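Local atomic coordinates of catalase (Exiguobacterium oxidotolerans, PDB entry 2J2M), a protein that breaks hydrogen peroxide down to water and molecular oxygen at a haem iron, working as a tetrameric catalase whose main channel appears to govern which substrates reach it. Residues 363-368 with 375-380; 384-387 with 392-395; 10-15 with 34-39; 349-352 with 356-359; 77-82 with 119-124. One frame throughout, in Å; residues are numbered along the deposited sequence.

Interaction 1: residues 363-368 with 375-380; sequences VNNYQR and KQQTSS
The side-chain amide of Gln377 is gripped at both ends by Asn365. Its OE1 accepts from the backbone N of Asn365 at 2.8 Å, with the donor in the carbonyl plane and on a lone pair, while NE2 of Gln377 gives a hydrogen to OD1 of Asn365 at 3.0 Å. Both partners lie close to the plane of the Gln377 amide, but the Asn365 amide is turned 69° against it, so NE2 reaches OD1 tilted from the asparagine's carbonyl plane. The torsions make this reach possible: CG of Gln377 stands anti to its carbonyl carbon, and the chain then runs extended (chi2 165°) across to the other segment. A water fills the next position, donating to Gln367 O at 2.6 Å and accepting from Gln377 NE2 at 3.0 Å.

Arg368 works in the reverse direction. Its NH2 points almost straight at Ser379 O (3.1 Å, 176°), which lies in the guanidinium plane, and NH1 bonds back to its own segment, to Asn365 O and to Gln367 O, both 2.9 Å away. Three carbonyls along its edge thus fix the rotation of the guanidinium, and CB of Gln377 lies over one face. This illustrates how a region without helix or strand can be shaped by side chains bonding to backbone. Asn365 ND2 turns elsewhere, to Thr9 O of the second subunit. Both segments belong to the long irregular connection that leaves helix 330-346 and reaches strand 403-404, here packed against the N-terminal arm of that second subunit.

Interaction 2: residues 384-387 with 392-395; sequences EPNR and PKQT
NZ of Lys393 donates a hydrogen bond to OD1 of Asn386 at 2.9 Å. The ammonium group approaches from above the carbonyl plane, 49° out of it, and therefore not on a lone pair. This is the close part of the contact, and it is well furnished: OD1 also accepts from Tyr388 N, NZ also bonds to Tyr388 O, and ND2 of Asn386 is used by Tyr383 O and Tyr366 OH. The lysine gets there by a bend at chi2 (-67°), after which its chain straightens and carries NZ across to the buried asparagine.

Around Glu384 the fit is slacker. Its CG comes no nearer than 4.2 Å to Pro392 O, and its OE1 stays 5.2 Å from Lys393 NZ, a separation at which the opposite charges are not in contact but may still attract. The carboxylate is engaged instead through OE2, by Asn19 and Gln20 of the second subunit. Lys393 and Gln394 keep some access to solvent, whereas Asn386 and Glu384 are buried. Replacing Asn386 with an alanine would probably leave the ammonium of Lys393 without one of its acceptors, Tyr388 N without its side-chain mate and Tyr383 O without its amide donor.

No helix or strand runs through this turn of chain; it lies in the extended loop between helix 330-346 and strand 403-404, sandwiched between two other subunits.

Interaction 3: residues 10-15 with 34-39; sequences TNQGVP and EDYQLI
A type I turn from Thr10 to Gly13, closed by Gly13 N on Thr10 O at 2.9 Å, carries Gln12 up to Tyr36 in the opening turn of helix 36-45. The helix begins with a classic N-cap: OD2 of Asp35 accepts from Leu38 N at 3.0 Å. Tyr36, the first helical residue, holds its CG anti to the backbone N (chi1 175°), which sends the phenol out toward the turn. There NE2 of Gln12 donates to Tyr36 OH over 2.9 Å, with the oxygen close to the amide plane, and the amide and ring planes are 51° apart. The methylene CG of Gln12 packs on the same end of the tyrosine, 3.8 Å from CE2. Thr10 adds apolar contact, its CB at the edge of the ring and its CG2 4.4 Å from Gln37 CB.

The phenol oxygen has a second partner, Glu40 OE2, one helical turn further on. Gln37 turns its NE2 to Asp18 O. The phenol oxygen thus accepts from the Gln12 amide and is also hydrogen-bonded to Glu40, so one hydroxyl joins the N-terminal arm to the helix without any ion pair between the two segments.

Interaction 4: residues 349-352 with 356-359; sequences PNYQ and INCP
Tyr351 and Gln352, in a short 3-10 segment, exchange amide-to-backbone bonds with Asn357 in the irregular chain that follows helix 330-346. ND2 of Asn357 donates to Tyr351 O at 3.2 Å, and NE2 of Gln352 donates to Asn357 O at 3.0 Å. Each donor comes from above the carbonyl plane, about 50° out of it, so neither uses a lone pair, and the second bond is also appreciably bent (138°). Between them the two amides brace the return of the chain. CB of Asn357 lies 3.3 Å from OE1 of Gln352, and the side chains cross at about a right angle.

A second shell of bonds fixes the orientation of these amides. Asn357 is held through OD1 by Gly314 N and through ND2 also by Ser312 O, while NE2 of Gln352 serves Asn11 O of the second subunit as well. The Tyr351 ring packs against Gln343 and Arg344 of helix 330-346, its side chain about 7 Å from the haem; in haem catalases this helix carries the proximal tyrosine ligand. Closer in, CG of Gln352 lies over one face of that ring, offset toward the rim and 4.0 Å above its plane.

Interaction 5: residues 77-82 with 119-124; sequences KAAFLQ and TEEGNW
Phe80 sets its CG between its own backbone N and carbonyl carbon (chi1 82°), while Trp124 places its CG anti to the backbone N (chi1 169°); together these turns bring the phenyl and the indole rim to rim. Phe80 CZ lies 3.6 Å from Trp124 CE3, yet neither ring covers the other: the phenyl and the six-membered ring have centroids 5.8 Å apart and planes at 31°. The rings touch at their rims and do not stack.

Thr119 meets the phenyl next to the tryptophan, its OG1 3.4 Å from CD1 of Phe80. That hydroxyl is buried by the contact and has no polar partner in the model. At the more open end the link becomes polar: a water accepts from Ala79 N and donates to Glu121 OE1 at 2.6 Å, and CB of Ala79 rests 3.6 Å from Glu121 CD. OE2 of Glu121 goes on to Tyr398 OH. Cutting Phe80 back to an alanine would probably open a gap between Thr119 and Trp124 and take away the phenyl rim that the indole's CE3 and CZ3 rest on.

Met324 of strand 324-326 touches both rings. Thr119 to Gly122 form the type I turn of the hairpin joining strands 112-119 and 122-129, and the short 3-10 segment 79-81 leans on it, a loop packed against a hairpin end of the antiparallel beta barrel that marks the catalase fold.

Followed from the N terminus, the five contacts come strictly in series: none nests within another and none crosses. Interaction 3 closes the first loop, tying the N-terminal arm to helix 36-45. Interaction 5 then spans two barrel strands, joining the connection after strand 59-68 to a hairpin. The last three lie on one long connection between helix 330-346 and strand 403-404: interaction 4 closes a short bend, interaction 1 a wider one, and interaction 2 another short one. Interactions 1 and 2 touch chiefly through Tyr366, and interactions 4 and 5 meet at Asn123, linking that connection to the barrel. Interaction 3 stands apart within its chain, but all five reach the second subunit.

Interaction 1: residues 363-368 with 375-380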
# COMPACT_ATOMS: atom_id res chain seq x y z
N VAL A 363 9.80 4.30 -24.10
CA VAL A 363 8.42 3.88 -23.80
C VAL A 363 7.54 5.04 -24.16
O VAL A 363 7.73 6.13 -23.63
CB VAL A 363 8.23 3.54 -22.28
CG1 VAL A 363 6.74 3.24 -21.96
CG2 VAL A 363 9.12 2.37 -21.87
N ASN A 364 6.62 4.83 -25.09
CA ASN A 364 5.73 5.90 -25.55
C ASN A 364 4.30 5.41 -25.63
O ASN A 364 3.93 4.73 -26.60
CB ASN A 364 6.15 6.42 -26.93
CG ASN A 364 7.42 7.24 -26.87
OD1 ASN A 364 7.46 8.28 -26.21
ND2 ASN A 364 8.48 6.76 -27.54
N ASN A 365 3.51 5.74 -24.61
CA ASN A 365 2.10 5.35 -24.61
C ASN A 365 1.15 6.26 -23.85
O ASN A 365 1.53 7.33 -23.37
CB ASN A 365 1.93 3.88 -24.19
CG ASN A 365 2.45 3.59 -22.80
OD1 ASN A 365 2.34 4.41 -21.88
ND2 ASN A 365 3.00 2.39 -22.63
N TYR A 366 -0.09 5.80 -23.73
CA TYR A 366 -1.19 6.57 -23.20
C TYR A 366 -1.56 6.20 -21.77
O TYR A 366 -2.58 6.68 -21.26
CB TYR A 366 -2.38 6.38 -24.14
CG TYR A 366 -2.06 6.89 -25.53
CD1 TYR A 366 -1.51 6.04 -26.50
CD2 TYR A 366 -2.25 8.23 -25.86
CE1 TYR A 366 -1.20 6.52 -27.77
CE2 TYR A 366 -1.94 8.71 -27.13
CZ TYR A 366 -1.43 7.86 -28.07
OH TYR A 366 -1.10 8.34 -29.29
N GLN A 367 -0.74 5.36 -21.12
CA GLN A 367 -0.91 5.02 -19.71
C GLN A 367 -0.50 6.21 -18.84
O GLN A 367 0.44 6.96 -19.17
CB GLN A 367 -0.08 3.79 -19.33
CG GLN A 367 -0.50 2.51 -20.01
CD GLN A 367 0.35 1.32 -19.59
OE1 GLN A 367 0.92 1.32 -18.51
NE2 GLN A 367 0.43 0.30 -20.44
N ARG A 368 -1.19 6.38 -17.71
CA ARG A 368 -1.02 7.57 -16.89
C ARG A 368 -1.15 7.27 -15.40
O ARG A 368 -1.81 6.30 -15.01
CB ARG A 368 -2.08 8.63 -17.27
CG ARG A 368 -1.88 9.30 -18.68
CD ARG A 368 -0.52 10.01 -18.77
NE ARG A 368 -0.33 10.75 -20.00
CZ ARG A 368 0.11 10.23 -21.15
NH1 ARG A 368 0.38 8.92 -21.25
NH2 ARG A 368 0.27 11.02 -22.22
N LYS A 375 8.13 8.95 -13.74
CA LYS A 375 8.34 9.15 -15.18
C LYS A 375 7.00 9.36 -15.93
O LYS A 375 6.81 8.87 -17.08
CB LYS A 375 9.13 7.98 -15.81
CG LYS A 375 10.61 7.83 -15.35
CD LYS A 375 11.58 8.73 -16.13
CE LYS A 375 12.38 7.96 -17.21
NZ LYS A 375 11.83 8.07 -18.60
N GLN A 376 6.07 10.04 -15.28
CA GLN A 376 4.80 10.45 -15.90
C GLN A 376 5.04 11.10 -17.28
O GLN A 376 5.81 12.06 -17.39
CB GLN A 376 4.07 11.43 -14.97
CG GLN A 376 2.66 11.86 -15.43
CD GLN A 376 1.60 10.88 -15.00
OE1 GLN A 376 1.75 9.67 -15.18
NE2 GLN A 376 0.51 11.39 -14.42
N GLN A 377 4.40 10.56 -18.31
CA GLN A 377 4.38 11.20 -19.63
C GLN A 377 3.44 12.40 -19.53
O GLN A 377 2.32 12.29 -19.06
CB GLN A 377 3.93 10.20 -20.71
CG GLN A 377 4.84 8.95 -20.83
CD GLN A 377 4.21 7.80 -21.62
OE1 GLN A 377 4.51 7.60 -22.81
NE2 GLN A 377 3.33 7.04 -20.96
N THR A 378 3.92 13.56 -19.95
CA THR A 378 3.19 14.80 -19.67
C THR A 378 2.24 15.30 -20.76
O THR A 378 1.46 16.22 -20.51
CB THR A 378 4.16 15.91 -19.23
OG1 THR A 378 5.15 16.11 -20.25
CG2 THR A 378 4.84 15.54 -17.91
N SER A 379 2.30 14.73 -21.96
CA SER A 379 1.36 15.15 -23.01
C SER A 379 -0.05 15.00 -22.48
O SER A 379 -0.39 13.98 -21.87
CB SER A 379 1.48 14.30 -24.28
OG SER A 379 0.52 14.76 -25.23
N SER A 380 -0.88 16.01 -22.73
CA SER A 380 -2.27 15.99 -22.29
C SER A 380 -3.09 15.00 -23.13
O SER A 380 -4.15 14.56 -22.72
CB SER A 380 -2.87 17.41 -22.30
OG SER A 380 -2.91 17.95 -23.61
O HOH W 1 2.70 7.72 -18.14

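Interaction 2: residues 384-387 with 392-395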
# COMPACT_ATOMS: atom_id res chain seq x y z
N GLU A 384 -5.93 7.17 -27.34
CA GLU A 384 -5.74 6.77 -28.75
C GLU A 384 -6.94 5.94 -29.23
O GLU A 384 -7.47 5.13 -28.48
CB GLU A 384 -4.48 5.93 -28.88
CG GLU A 384 -3.85 5.88 -30.26
CD GLU A 384 -4.44 4.84 -31.18
OE1 GLU A 384 -4.25 4.99 -32.40
OE2 GLU A 384 -5.09 3.87 -30.71
N PRO A 385 -7.42 6.15 -30.47
CA PRO A 385 -7.00 7.12 -31.49
C PRO A 385 -7.23 8.58 -31.06
O PRO A 385 -8.04 8.87 -30.19
CB PRO A 385 -7.87 6.76 -32.71
CG PRO A 385 -9.07 6.13 -32.13
CD PRO A 385 -8.54 5.33 -30.95
N ASN A 386 -6.44 9.45 -31.67
CA ASN A 386 -6.55 10.90 -31.51
C ASN A 386 -6.22 11.54 -32.87
O ASN A 386 -5.88 10.82 -33.83
CB ASN A 386 -5.62 11.39 -30.40
CG ASN A 386 -4.20 10.91 -30.56
OD1 ASN A 386 -3.50 11.33 -31.47
ND2 ASN A 386 -3.77 10.04 -29.68
N ARG A 387 -6.31 12.88 -32.95
CA ARG A 387 -6.14 13.64 -34.19
C ARG A 387 -4.69 14.04 -34.51
O ARG A 387 -4.39 14.53 -35.60
CB ARG A 387 -6.99 14.92 -34.17
CG ARG A 387 -6.62 15.94 -33.10
CD ARG A 387 -7.49 17.20 -33.19
NE ARG A 387 -8.89 16.99 -32.78
CZ ARG A 387 -9.39 17.25 -31.56
NH1 ARG A 387 -8.64 17.74 -30.58
NH2 ARG A 387 -10.67 17.03 -31.32
N PRO A 392 2.15 8.97 -30.11
CA PRO A 392 2.42 7.54 -30.40
C PRO A 392 1.32 6.82 -31.21
O PRO A 392 0.13 6.88 -30.88
CB PRO A 392 2.55 6.92 -29.01
CG PRO A 392 2.91 8.05 -28.10
CD PRO A 392 2.24 9.26 -28.66
N LYS A 393 1.74 6.12 -32.26
CA LYS A 393 0.83 5.33 -33.09
C LYS A 393 1.26 3.87 -33.15
O LYS A 393 2.45 3.56 -33.08
CB LYS A 393 0.72 5.91 -34.52
CG LYS A 393 0.37 7.43 -34.62
CD LYS A 393 -1.06 7.75 -34.14
CE LYS A 393 -1.11 9.17 -33.60
NZ LYS A 393 -2.51 9.70 -33.64
N GLN A 394 0.28 2.98 -33.31
CA GLN A 394 0.54 1.57 -33.57
C GLN A 394 1.32 1.36 -34.88
O GLN A 394 1.14 2.10 -35.82
CB GLN A 394 -0.77 0.76 -33.61
CG GLN A 394 -1.73 1.12 -34.76
CD GLN A 394 -3.05 0.38 -34.66
OE1 GLN A 394 -3.53 0.07 -33.56
NE2 GLN A 394 -3.64 0.08 -35.82
N THR A 395 2.18 0.34 -34.89
CA THR A 395 2.98 -0.04 -36.04
C THR A 395 2.53 -1.45 -36.44
O THR A 395 3.04 -2.42 -35.93
CB THR A 395 4.47 0.02 -35.67
OG1 THR A 395 4.69 1.19 -34.89
CG2 THR A 395 5.39 0.07 -36.92

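Interaction 3: residues 10-15 with 34-39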
# COMPACT_ATOMS: atom_id res chain seq x y z
N THR A 10 18.46 17.01 5.35
CA THR A 10 17.16 16.32 5.41
C THR A 10 16.66 16.05 3.97
O THR A 10 17.28 16.50 3.00
CB THR A 10 16.12 17.17 6.13
OG1 THR A 10 15.83 18.33 5.35
CG2 THR A 10 16.64 17.63 7.55
N ASN A 11 15.55 15.33 3.82
CA ASN A 11 15.03 15.04 2.49
C ASN A 11 14.51 16.33 1.84
O ASN A 11 14.12 16.33 0.67
CB ASN A 11 13.91 13.98 2.54
CG ASN A 11 14.41 12.61 3.00
OD1 ASN A 11 13.61 11.77 3.46
ND2 ASN A 11 15.71 12.36 2.85
N GLN A 12 14.52 17.41 2.65
CA GLN A 12 14.05 18.73 2.26
C GLN A 12 15.22 19.58 1.78
O GLN A 12 15.03 20.73 1.40
CB GLN A 12 13.34 19.44 3.44
CG GLN A 12 12.09 18.75 4.03
CD GLN A 12 10.91 18.69 3.07
OE1 GLN A 12 10.93 19.30 2.01
NE2 GLN A 12 9.88 17.94 3.44
N GLY A 13 16.43 19.01 1.80
CA GLY A 13 17.64 19.73 1.45
C GLY A 13 18.10 20.80 2.44
O GLY A 13 18.93 21.65 2.10
N VAL A 14 17.55 20.78 3.65
CA VAL A 14 17.99 21.65 4.73
C VAL A 14 19.21 21.01 5.37
O VAL A 14 19.14 19.85 5.78
CB VAL A 14 16.92 21.79 5.83
CG1 VAL A 14 17.49 22.49 7.09
CG2 VAL A 14 15.69 22.49 5.31
N PRO A 15 20.33 21.76 5.48
CA PRO A 15 21.53 21.22 6.12
C PRO A 15 21.31 20.84 7.59
O PRO A 15 20.74 21.61 8.34
CB PRO A 15 22.53 22.37 6.01
CG PRO A 15 22.04 23.20 4.91
CD PRO A 15 20.56 23.13 4.99
N GLU A 34 8.14 18.46 17.63
CA GLU A 34 8.62 19.37 16.59
C GLU A 34 10.00 19.02 16.01
O GLU A 34 10.48 19.72 15.13
CB GLU A 34 8.61 20.84 17.06
CG GLU A 34 9.64 21.19 18.10
CD GLU A 34 9.70 22.69 18.35
OE1 GLU A 34 10.76 23.30 18.06
OE2 GLU A 34 8.67 23.27 18.81
N ASP A 35 10.63 17.95 16.48
CA ASP A 35 11.90 17.50 15.89
C ASP A 35 11.68 16.92 14.49
O ASP A 35 11.68 15.70 14.33
CB ASP A 35 12.60 16.50 16.79
CG ASP A 35 14.08 16.35 16.44
OD1 ASP A 35 14.88 15.98 17.33
OD2 ASP A 35 14.47 16.61 15.29
N TYR A 36 11.48 17.78 13.50
CA TYR A 36 11.24 17.33 12.12
C TYR A 36 12.37 16.42 11.65
O TYR A 36 12.13 15.38 11.02
CB TYR A 36 11.04 18.51 11.13
CG TYR A 36 10.93 18.00 9.70
CD1 TYR A 36 9.69 17.59 9.19
CD2 TYR A 36 12.07 17.87 8.87
CE1 TYR A 36 9.56 17.08 7.89
CE2 TYR A 36 11.95 17.35 7.56
CZ TYR A 36 10.69 16.95 7.09
OH TYR A 36 10.52 16.43 5.83
N GLN A 37 13.61 16.80 11.97
CA GLN A 37 14.77 16.06 11.49
C GLN A 37 14.78 14.60 11.98
O GLN A 37 15.02 13.68 11.19
CB GLN A 37 16.07 16.78 11.87
CG GLN A 37 17.31 15.93 11.77
CD GLN A 37 18.53 16.60 12.36
OE1 GLN A 37 18.72 17.80 12.17
NE2 GLN A 37 19.33 15.85 13.11
N LEU A 38 14.50 14.41 13.26
CA LEU A 38 14.39 13.07 13.84
C LEU A 38 13.24 12.26 13.21
O LEU A 38 13.43 11.13 12.75
CB LEU A 38 14.19 13.16 15.36
CG LEU A 38 13.83 11.83 16.04
CD1 LEU A 38 15.08 10.92 16.23
CD2 LEU A 38 13.13 12.08 17.35
N ILE A 39 12.04 12.85 13.21
CA ILE A 39 10.85 12.14 12.73
C ILE A 39 10.97 11.79 11.25
O ILE A 39 10.60 10.68 10.85
CB ILE A 39 9.57 12.94 13.05
CG1 ILE A 39 9.41 13.06 14.58
CG2 ILE A 39 8.31 12.30 12.36
CD1 ILE A 39 8.47 14.13 14.99

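Interaction 4: residues 349-352 with 356-359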
# COMPACT_ATOMS: atom_id res chain seq x y z
N PRO A 349 2.65 -0.18 -8.66
CA PRO A 349 1.99 -0.01 -9.95
C PRO A 349 2.87 0.54 -11.07
O PRO A 349 2.69 0.16 -12.23
CB PRO A 349 0.84 0.95 -9.61
CG PRO A 349 0.55 0.64 -8.16
CD PRO A 349 1.90 0.47 -7.57
N ASN A 350 3.83 1.42 -10.74
CA ASN A 350 4.74 1.97 -11.73
C ASN A 350 6.12 1.29 -11.65
O ASN A 350 7.16 1.91 -11.95
CB ASN A 350 4.84 3.49 -11.55
CG ASN A 350 3.59 4.22 -12.01
OD1 ASN A 350 3.02 3.87 -13.02
ND2 ASN A 350 3.16 5.23 -11.26
N TYR A 351 6.15 0.01 -11.27
CA TYR A 351 7.39 -0.70 -11.11
C TYR A 351 8.26 -0.65 -12.37
O TYR A 351 9.48 -0.62 -12.28
CB TYR A 351 7.14 -2.14 -10.65
CG TYR A 351 6.71 -3.15 -11.71
CD1 TYR A 351 7.66 -3.96 -12.38
CD2 TYR A 351 5.37 -3.33 -12.03
CE1 TYR A 351 7.28 -4.91 -13.33
CE2 TYR A 351 4.98 -4.26 -12.98
CZ TYR A 351 5.93 -5.06 -13.63
OH TYR A 351 5.50 -6.00 -14.57
N GLN A 352 7.62 -0.62 -13.54
CA GLN A 352 8.34 -0.55 -14.81
C GLN A 352 9.07 0.77 -15.07
O GLN A 352 9.84 0.85 -16.03
CB GLN A 352 7.40 -0.88 -15.99
CG GLN A 352 7.47 -2.37 -16.43
CD GLN A 352 8.89 -2.85 -16.66
OE1 GLN A 352 9.41 -3.67 -15.90
NE2 GLN A 352 9.53 -2.34 -17.70
N ILE A 356 16.14 -0.11 -12.77
CA ILE A 356 16.50 -1.50 -13.02
C ILE A 356 15.50 -2.20 -13.96
O ILE A 356 15.86 -3.18 -14.62
CB ILE A 356 16.70 -2.30 -11.70
CG1 ILE A 356 17.40 -3.65 -11.96
CG2 ILE A 356 15.38 -2.50 -10.92
CD1 ILE A 356 18.87 -3.56 -12.45
N ASN A 357 14.26 -1.68 -14.04
CA ASN A 357 13.23 -2.31 -14.88
C ASN A 357 13.00 -1.61 -16.22
O ASN A 357 12.43 -2.20 -17.16
CB ASN A 357 11.92 -2.45 -14.12
CG ASN A 357 12.03 -3.41 -12.96
OD1 ASN A 357 12.53 -4.55 -13.11
ND2 ASN A 357 11.57 -2.97 -11.77
N CYS A 358 13.45 -0.36 -16.30
CA CYS A 358 13.25 0.49 -17.48
C CYS A 358 13.87 -0.15 -18.74
O CYS A 358 15.02 -0.61 -18.72
CB CYS A 358 13.85 1.87 -17.22
SG CYS A 358 13.10 3.19 -18.21
N PRO A 359 13.10 -0.18 -19.85
CA PRO A 359 13.65 -0.70 -21.12
C PRO A 359 14.78 0.19 -21.64
O PRO A 359 14.93 1.32 -21.18
CB PRO A 359 12.47 -0.64 -22.08
CG PRO A 359 11.25 -0.38 -21.25
CD PRO A 359 11.72 0.31 -20.00

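Interaction 5: residues 77-82 with 119-124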
# COMPACT_ATOMS: atom_id res chain seq x y z
N LYS A 77 12.55 -13.56 -35.74
CA LYS A 77 12.78 -12.23 -36.25
C LYS A 77 13.06 -11.29 -35.08
O LYS A 77 12.92 -10.07 -35.23
CB LYS A 77 11.59 -11.73 -37.07
CG LYS A 77 10.27 -11.81 -36.31
CD LYS A 77 9.21 -10.86 -36.88
CE LYS A 77 7.88 -11.12 -36.25
NZ LYS A 77 6.86 -10.33 -36.95
N ALA A 78 13.42 -11.85 -33.92
CA ALA A 78 13.85 -11.05 -32.78
C ALA A 78 15.03 -10.20 -33.21
O ALA A 78 16.04 -10.76 -33.67
CB ALA A 78 14.23 -11.93 -31.62
N ALA A 79 14.88 -8.88 -33.07
CA ALA A 79 15.89 -7.90 -33.52
C ALA A 79 17.31 -8.19 -33.03
O ALA A 79 18.26 -8.17 -33.83
CB ALA A 79 15.49 -6.49 -33.11
N PHE A 80 17.46 -8.47 -31.73
CA PHE A 80 18.81 -8.66 -31.20
C PHE A 80 19.51 -9.92 -31.71
O PHE A 80 20.72 -10.03 -31.64
CB PHE A 80 18.84 -8.54 -29.67
CG PHE A 80 18.45 -9.80 -28.93
CD1 PHE A 80 17.09 -10.10 -28.69
CD2 PHE A 80 19.43 -10.66 -28.43
CE1 PHE A 80 16.73 -11.25 -27.98
CE2 PHE A 80 19.08 -11.80 -27.72
CZ PHE A 80 17.73 -12.10 -27.50
N LEU A 81 18.73 -10.86 -32.26
CA LEU A 81 19.27 -12.16 -32.65
C LEU A 81 19.53 -12.30 -34.15
O LEU A 81 19.86 -13.39 -34.62
CB LEU A 81 18.33 -13.27 -32.17
CG LEU A 81 18.60 -14.32 -31.08
CD1 LEU A 81 19.73 -13.98 -30.10
CD2 LEU A 81 17.28 -14.68 -30.36
N GLN A 82 19.40 -11.20 -34.89
CA GLN A 82 19.61 -11.21 -36.36
C GLN A 82 21.07 -11.39 -36.81
O GLN A 82 21.34 -12.13 -37.76
CB GLN A 82 18.97 -9.97 -37.02
CG GLN A 82 17.44 -9.91 -36.88
CD GLN A 82 16.80 -11.26 -37.17
OE1 GLN A 82 16.79 -11.71 -38.31
NE2 GLN A 82 16.25 -11.90 -36.14
N THR A 119 16.78 -4.98 -24.79
CA THR A 119 16.87 -5.04 -26.25
C THR A 119 16.42 -3.74 -26.97
O THR A 119 15.66 -2.96 -26.42
CB THR A 119 15.96 -6.21 -26.71
OG1 THR A 119 16.70 -7.44 -26.66
CG2 THR A 119 15.40 -6.00 -28.08
N GLU A 120 16.87 -3.55 -28.20
CA GLU A 120 16.42 -2.40 -29.03
C GLU A 120 14.89 -2.37 -29.33
O GLU A 120 14.32 -1.31 -29.56
CB GLU A 120 17.27 -2.26 -30.30
CG GLU A 120 17.40 -0.80 -30.79
CD GLU A 120 18.79 -0.44 -31.35
OE1 GLU A 120 19.09 -0.85 -32.50
OE2 GLU A 120 19.57 0.25 -30.65
N GLU A 121 14.24 -3.54 -29.29
CA GLU A 121 12.78 -3.67 -29.44
C GLU A 121 12.05 -4.04 -28.14
O GLU A 121 11.02 -4.73 -28.19
CB GLU A 121 12.42 -4.67 -30.56
CG GLU A 121 12.82 -4.19 -31.97
CD GLU A 121 12.22 -5.02 -33.10
OE1 GLU A 121 11.75 -6.18 -32.88
OE2 GLU A 121 12.23 -4.51 -34.24
N GLY A 122 12.58 -3.61 -27.00
CA GLY A 122 11.98 -3.95 -25.70
C GLY A 122 12.75 -4.92 -24.80
O GLY A 122 13.79 -5.49 -25.19
N ASN A 123 12.24 -5.10 -23.58
CA ASN A 123 12.81 -6.09 -22.66
C ASN A 123 12.27 -7.50 -22.95
O ASN A 123 11.05 -7.68 -23.17
CB ASN A 123 12.58 -5.72 -21.19
CG ASN A 123 13.37 -4.46 -20.75
OD1 ASN A 123 14.11 -3.86 -21.55
ND2 ASN A 123 13.17 -4.04 -19.49
N TRP A 124 13.19 -8.47 -22.93
CA TRP A 124 12.85 -9.87 -22.90
C TRP A 124 13.34 -10.47 -21.60
O TRP A 124 14.54 -10.40 -21.27
CB TRP A 124 13.53 -10.62 -24.04
CG TRP A 124 13.45 -12.14 -23.90
CD1 TRP A 124 12.36 -12.87 -23.53
CD2 TRP A 124 14.48 -13.08 -24.18
NE1 TRP A 124 12.65 -14.21 -23.52
CE2 TRP A 124 13.95 -14.37 -23.93
CE3 TRP A 124 15.80 -12.97 -24.63
CZ2 TRP A 124 14.69 -15.53 -24.09
CZ3 TRP A 124 16.54 -14.13 -24.78
CH2 TRP A 124 15.99 -15.39 -24.51
O HOH W 2 12.60 -8.07 -31.39